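Long-range contacts in extracellular sialidase/neuraminidase, putative (PDB 2XZI), which hydrolyses sialosides as a secreted fungal exo-sialidase, with the preference for deaminated sialic acid (Kdn) glycosides that makes it a Kdnase: residues A8-D13 / N376-L381; P272-Q277 / L294-G299. All coordinates share one frame; numbering follows the deposited sequence. Where two conformers were deposited one is given.

Contact 1: residues A8-D13 / N376-L381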
loop_
_atom_site.group_PDB
_atom_site.type_symbol
_atom_site.label_atom_id
_atom_site.label_comp_id
_atom_site.label_asym_id
_atom_site.label_seq_id
_atom_site.Cartn_x
_atom_site.Cartn_y
_atom_site.Cartn_z
ATOM N N ALA A 8 27.814 6.780 -0.579
ATOM C CA ALA A 8 27.584 6.333 0.790
ATOM C C ALA A 8 27.772 4.816 0.830
ATOM O O ALA A 8 27.678 4.168 -0.201
ATOM C CB ALA A 8 26.180 6.696 1.246
ATOM N N ALA A 9 28.031 4.256 2.009
ATOM C CA ALA A 9 28.068 2.798 2.164
ATOM C C ALA A 9 26.664 2.244 1.915
ATOM O O ALA A 9 25.705 2.717 2.521
ATOM C CB ALA A 9 28.568 2.408 3.566
ATOM N N PRO A 10 26.538 1.258 1.006
ATOM C CA PRO A 10 25.240 0.616 0.787
ATOM C C PRO A 10 24.736 -0.028 2.070
ATOM O O PRO A 10 25.520 -0.593 2.843
ATOM C CB PRO A 10 25.533 -0.453 -0.272
ATOM C CG PRO A 10 26.848 -0.095 -0.845
ATOM C CD PRO A 10 27.602 0.671 0.175
ATOM N N TYR A 11 23.437 0.092 2.309
ATOM C CA TYR A 11 22.807 -0.470 3.495
ATOM C C TYR A 11 21.559 -1.227 3.065
ATOM O O TYR A 11 20.762 -0.720 2.284
ATOM C CB TYR A 11 22.448 0.657 4.482
ATOM C CG TYR A 11 21.755 0.217 5.755
ATOM C CD1 TYR A 11 20.431 -0.219 5.733
ATOM C CD2 TYR A 11 22.403 0.300 6.984
ATOM C CE1 TYR A 11 19.782 -0.615 6.892
ATOM C CE2 TYR A 11 21.767 -0.084 8.153
ATOM C CZ TYR A 11 20.461 -0.528 8.100
ATOM O OH TYR A 11 19.837 -0.906 9.262
ATOM N N HIS A 12 21.401 -2.444 3.567
ATOM C CA HIS A 12 20.113 -3.126 3.458
ATOM C C HIS A 12 19.952 -4.102 4.599
ATOM O O HIS A 12 20.913 -4.732 5.053
ATOM C CB HIS A 12 20.010 -3.896 2.131
ATOM C CG HIS A 12 20.859 -5.127 2.093
ATOM N ND1 HIS A 12 20.385 -6.364 2.480
ATOM C CD2 HIS A 12 22.149 -5.316 1.724
ATOM C CE1 HIS A 12 21.346 -7.259 2.356
ATOM N NE2 HIS A 12 22.424 -6.653 1.895
ATOM N N ASP A 13 18.717 -4.239 5.053
ATOM C CA ASP A 13 18.347 -5.353 5.927
ATOM C C ASP A 13 16.887 -5.684 5.666
ATOM O O ASP A 13 16.122 -4.847 5.175
ATOM C CB ASP A 13 18.613 -5.045 7.409
ATOM C CG ASP A 13 18.986 -6.300 8.233
ATOM O OD1 ASP A 13 18.708 -7.449 7.826
ATOM O OD2 ASP A 13 19.569 -6.127 9.327
ATOM N N ASN A 376 19.165 1.919 1.662
ATOM C CA ASN A 376 19.423 3.300 1.296
ATOM C C ASN A 376 19.545 3.497 -0.204
ATOM O O ASN A 376 19.501 2.544 -0.987
ATOM C CB ASN A 376 20.618 3.887 2.058
ATOM C CG ASN A 376 21.929 3.160 1.791
ATOM O OD1 ASN A 376 22.007 2.190 1.020
ATOM N ND2 ASN A 376 22.974 3.629 2.452
ATOM N N LEU A 377 19.643 4.759 -0.603
ATOM C CA LEU A 377 19.777 5.097 -2.014
ATOM C C LEU A 377 21.030 4.454 -2.587
ATOM O O LEU A 377 21.012 3.955 -3.715
ATOM C CB LEU A 377 19.819 6.610 -2.208
ATOM C CG LEU A 377 18.534 7.371 -1.907
ATOM C CD1 LEU A 377 18.859 8.854 -1.944
ATOM C CD2 LEU A 377 17.408 7.007 -2.881
ATOM N N SER A 378 22.113 4.453 -1.805
ATOM C CA SER A 378 23.350 3.813 -2.236
ATOM C C SER A 378 23.145 2.355 -2.621
ATOM O O SER A 378 23.684 1.896 -3.608
ATOM C CB SER A 378 24.390 3.866 -1.137
ATOM O OG SER A 378 25.531 3.161 -1.568
ATOM N N TRP A 379 22.345 1.635 -1.844
ATOM C CA TRP A 379 22.072 0.245 -2.180
ATOM C C TRP A 379 21.416 0.130 -3.562
ATOM O O TRP A 379 21.819 -0.704 -4.379
ATOM C CB TRP A 379 21.244 -0.458 -1.100
ATOM C CG TRP A 379 21.026 -1.894 -1.413
ATOM C CD1 TRP A 379 21.873 -2.929 -1.148
ATOM C CD2 TRP A 379 19.895 -2.460 -2.082
ATOM N NE1 TRP A 379 21.335 -4.109 -1.595
ATOM C CE2 TRP A 379 20.117 -3.855 -2.169
ATOM C CE3 TRP A 379 18.705 -1.930 -2.607
ATOM C CZ2 TRP A 379 19.195 -4.728 -2.768
ATOM C CZ3 TRP A 379 17.780 -2.800 -3.186
ATOM C CH2 TRP A 379 18.031 -4.183 -3.260
ATOM N N ILE A 380 20.435 0.980 -3.850
ATOM C CA ILE A 380 19.790 0.939 -5.159
ATOM C C ILE A 380 20.790 1.257 -6.265
ATOM O O ILE A 380 20.870 0.542 -7.268
ATOM C CB ILE A 380 18.633 1.947 -5.268
ATOM C CG1 ILE A 380 17.587 1.702 -4.170
ATOM C CG2 ILE A 380 17.973 1.854 -6.647
ATOM C CD1 ILE A 380 16.443 2.755 -4.120
ATOM N N LEU A 381 21.535 2.345 -6.077
ATOM C CA LEU A 381 22.463 2.869 -7.100
ATOM C C LEU A 381 23.666 1.982 -7.398
ATOM O O LEU A 381 24.218 2.044 -8.492
ATOM C CB LEU A 381 22.929 4.277 -6.720
ATOM C CG LEU A 381 21.808 5.310 -6.707
ATOM C CD1 LEU A 381 22.275 6.560 -5.949
ATOM C CD2 LEU A 381 21.346 5.623 -8.126
#

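Contact 2: residues P272-Q277 / L294-G299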
loop_
_atom_site.group_PDB
_atom_site.type_symbol
_atom_site.label_atom_id
_atom_site.label_comp_id
_atom_site.label_asym_id
_atom_site.label_seq_id
_atom_site.Cartn_x
_atom_site.Cartn_y
_atom_site.Cartn_z
ATOM N N PRO A 272 7.101 -2.075 -17.067
ATOM C CA PRO A 272 6.313 -3.299 -17.193
ATOM C C PRO A 272 5.634 -3.648 -15.862
ATOM O O PRO A 272 6.167 -3.350 -14.790
ATOM C CB PRO A 272 7.366 -4.342 -17.597
ATOM C CG PRO A 272 8.656 -3.802 -17.074
ATOM C CD PRO A 272 8.537 -2.322 -17.282
ATOM N N ASP A 273 4.444 -4.231 -15.952
ATOM C CA ASP A 273 3.671 -4.583 -14.767
ATOM C C ASP A 273 2.775 -5.763 -15.138
ATOM O O ASP A 273 2.259 -5.803 -16.259
ATOM C CB ASP A 273 2.824 -3.385 -14.335
ATOM C CG ASP A 273 2.051 -3.657 -13.057
ATOM O OD1 ASP A 273 0.938 -4.214 -13.129
ATOM O OD2 ASP A 273 2.585 -3.334 -11.963
ATOM N N PRO A 274 2.566 -6.720 -14.218
ATOM C CA PRO A 274 1.790 -7.929 -14.530
ATOM C C PRO A 274 0.323 -7.810 -14.110
ATOM O O PRO A 274 -0.317 -8.815 -13.878
ATOM C CB PRO A 274 2.511 -9.005 -13.706
ATOM C CG PRO A 274 2.887 -8.238 -12.421
ATOM C CD PRO A 274 3.240 -6.833 -12.904
ATOM N N ALA A 275 -0.188 -6.580 -14.061
ATOM C CA ALA A 275 -1.506 -6.287 -13.488
ATOM C C ALA A 275 -1.473 -6.591 -11.982
ATOM O O ALA A 275 -2.066 -7.562 -11.487
ATOM C CB ALA A 275 -2.632 -7.067 -14.216
ATOM N N CYS A 276 -0.735 -5.747 -11.264
ATOM C CA CYS A 276 -0.563 -5.873 -9.821
ATOM C C CYS A 276 -0.417 -4.449 -9.262
ATOM O O CYS A 276 -0.088 -3.529 -9.987
ATOM C CB CYS A 276 0.680 -6.731 -9.498
ATOM S SG CYS A 276 0.973 -7.091 -7.753
ATOM N N GLN A 277 -0.675 -4.270 -7.979
ATOM C CA GLN A 277 -0.439 -2.993 -7.324
ATOM C C GLN A 277 1.065 -2.648 -7.299
ATOM O O GLN A 277 1.916 -3.530 -7.346
ATOM C CB GLN A 277 -1.079 -3.058 -5.933
ATOM C CG GLN A 277 -0.915 -1.832 -5.034
ATOM C CD GLN A 277 0.313 -1.881 -4.135
ATOM O OE1 GLN A 277 1.256 -2.636 -4.376
ATOM N NE2 GLN A 277 0.300 -1.083 -3.068
ATOM N N LEU A 294 8.284 1.282 -7.004
ATOM C CA LEU A 294 8.448 -0.141 -6.719
ATOM C C LEU A 294 7.266 -0.925 -7.262
ATOM O O LEU A 294 6.109 -0.593 -6.999
ATOM C CB LEU A 294 8.522 -0.348 -5.205
ATOM C CG LEU A 294 8.638 -1.771 -4.660
ATOM C CD1 LEU A 294 9.817 -2.566 -5.201
ATOM C CD2 LEU A 294 8.733 -1.657 -3.134
ATOM N N ASN A 295 7.562 -1.972 -8.031
ATOM C CA ASN A 295 6.536 -2.903 -8.510
ATOM C C ASN A 295 7.235 -4.172 -8.968
ATOM O O ASN A 295 8.459 -4.307 -8.815
ATOM C CB ASN A 295 5.655 -2.287 -9.633
ATOM C CG ASN A 295 6.237 -2.476 -11.044
ATOM O OD1 ASN A 295 7.448 -2.368 -11.255
ATOM N ND2 ASN A 295 5.355 -2.756 -12.011
ATOM N N SER A 296 6.454 -5.125 -9.476
ATOM C CA SER A 296 7.086 -6.259 -10.131
ATOM C C SER A 296 7.331 -5.901 -11.591
ATOM O O SER A 296 6.386 -5.734 -12.367
ATOM C CB SER A 296 6.229 -7.509 -10.039
ATOM O OG SER A 296 6.963 -8.596 -10.598
ATOM N N ALA A 297 8.605 -5.795 -11.953
ATOM C CA ALA A 297 9.042 -5.319 -13.272
ATOM C C ALA A 297 8.984 -6.432 -14.314
ATOM O O ALA A 297 10.011 -6.880 -14.854
ATOM C CB ALA A 297 10.441 -4.756 -13.168
ATOM N N SER A 298 7.761 -6.867 -14.590
ATOM C CA SER A 298 7.510 -7.986 -15.481
ATOM C C SER A 298 6.126 -7.824 -16.031
ATOM O O SER A 298 5.213 -7.362 -15.335
ATOM C CB SER A 298 7.576 -9.304 -14.706
ATOM O OG SER A 298 7.121 -10.393 -15.499
ATOM N N GLY A 299 5.955 -8.250 -17.277
ATOM C CA GLY A 299 4.644 -8.261 -17.900
ATOM C C GLY A 299 3.809 -9.466 -17.498
ATOM O O GLY A 299 2.626 -9.519 -17.809
HETATM O O HOH W 1 8.349 -1.904 -13.902
HETATM O O HOH W 2 3.418 -4.721 -9.610
#

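Contact 1: residues A8-D13 / N376-L381
Asn376, Trp379 and Ser378 carry the contact, meeting the extended chain of Ala8 to His12 with one amide, one indole and one hydroxyl. Asn376 stands at the N-cap of helix 377-381. With chi1 at 61° its CG sits between its own backbone N and carbonyl carbon, and the amide serves helix and chain at once. Asn376 OD1 takes the capping bond from Trp379 N at 2.9 Å and a second bond from Tyr11 N at 2.8 Å; the two donors reach it from opposite faces of the amide plane, each 40-45° out of that plane. On the other branch, Asn376 ND2 gives a nearly straight bond to Ala9 O (2.9 Å), which lies in the plane of the amide. Asn376 N completes the set by donating to Tyr11 O at 3.1 Å, extending the pairing of strands 12-18 and 368-375, where Asp13 bonds to Arg374.

At the second residue of the helix, Ser378 OG donates to Ala8 O at 2.7 Å from above the carbonyl plane, and the Pro10 ring lies beside the hydroxyl, its CG 3.6 Å from Ser378 OG. Trp379 fills the other flank. Trp379 CB packs against Tyr11 O, while His12 CB sits over one face of the indole, 4.0 Å from the centroid of the Trp379 five-membered ring, a CH-pi contact. The imidazole is turned obliquely to the indole, and Arg322 makes a cation-pi contact with Trp379.

Every bond across the contact involves a backbone group of residues 8-11, and three of the four use a side chain of the helix start. The polar grip would therefore be expected to hold the N-terminal chain on the helix start, with Pro10 packing and the His12 CH-pi contact beside it.

Contact 2: residues P272-Q277 / L294-G299
Two torsions bring Asn295 and Asp273 together: chi1 of Asn295, at 87°, sets CG on the side of Pro272 and Asp273, and chi1 of Asp273, at -177°, carries its CG anti to the backbone N. The two groups cross obliquely, yet carboxylate and amide planes lie only 20° apart. Asn295 ND2 spends both hydrogens here, donating to Pro272 O at 3.0 Å along an almost straight line and to Asp273 OD2 at 2.8 Å. Both acceptors lie close to the amide plane, and OD2 receives the bond on its anti lone pair. Its sister oxygen, Asp273 OD1, turns back on its own chain and accepts from Cys276 N at 2.9 Å, an Asx motif that holds the bend after strand 272-273.

In this six-bladed sialidase beta-propeller the contact joins neighbouring blades: strand 272-273 pairs with strand 250-258 in one sheet, and residues 294-299 follow strand 290-294 of the next. An inverse gamma turn centred on Ala297 rounds the loop. Pro272 lays its CG against Ala297, 4.4 Å from Ala297 CB, and the Pro274 ring packs on Ser296 and Ser298, Pro274 CD standing 3.2 Å from Ser298 O. One water bridges Pro272 O and Asn295 OD1; a second donates to Asp273 OD2 and Gln277 O and accepts from Ser296 N. Arg252 forms a salt bridge with Asp273 OD2, which would be expected to favour the charged carboxylate. The Pro274 side chain comes within about 6 Å of a bound deamino-alpha-neuraminic acid, and Ala275 O accepts from Arg302, which lines the sugar pocket.

Contact 2 is nested within the long loop of chain that contact 1 closes, and their centres lie 23 Å apart with about 8 Å between nearest atoms. Contact 1 sits far from the centre of the molecule, where the N-terminal chain leading into strand 12-18 meets the helix after strand 368-375; those two strands are neighbours in one sheet, so the blade is completed by both ends of the protein. Contact 2 lies further in, between two earlier blades, near bound sugar. The sheet containing strands 290-294 and 305-310 connects them: residues 294-299 end strand 290-294 and begin the loop to strand 305-310, while Leu377 packs against both strands and Ile380 against strand 305-310.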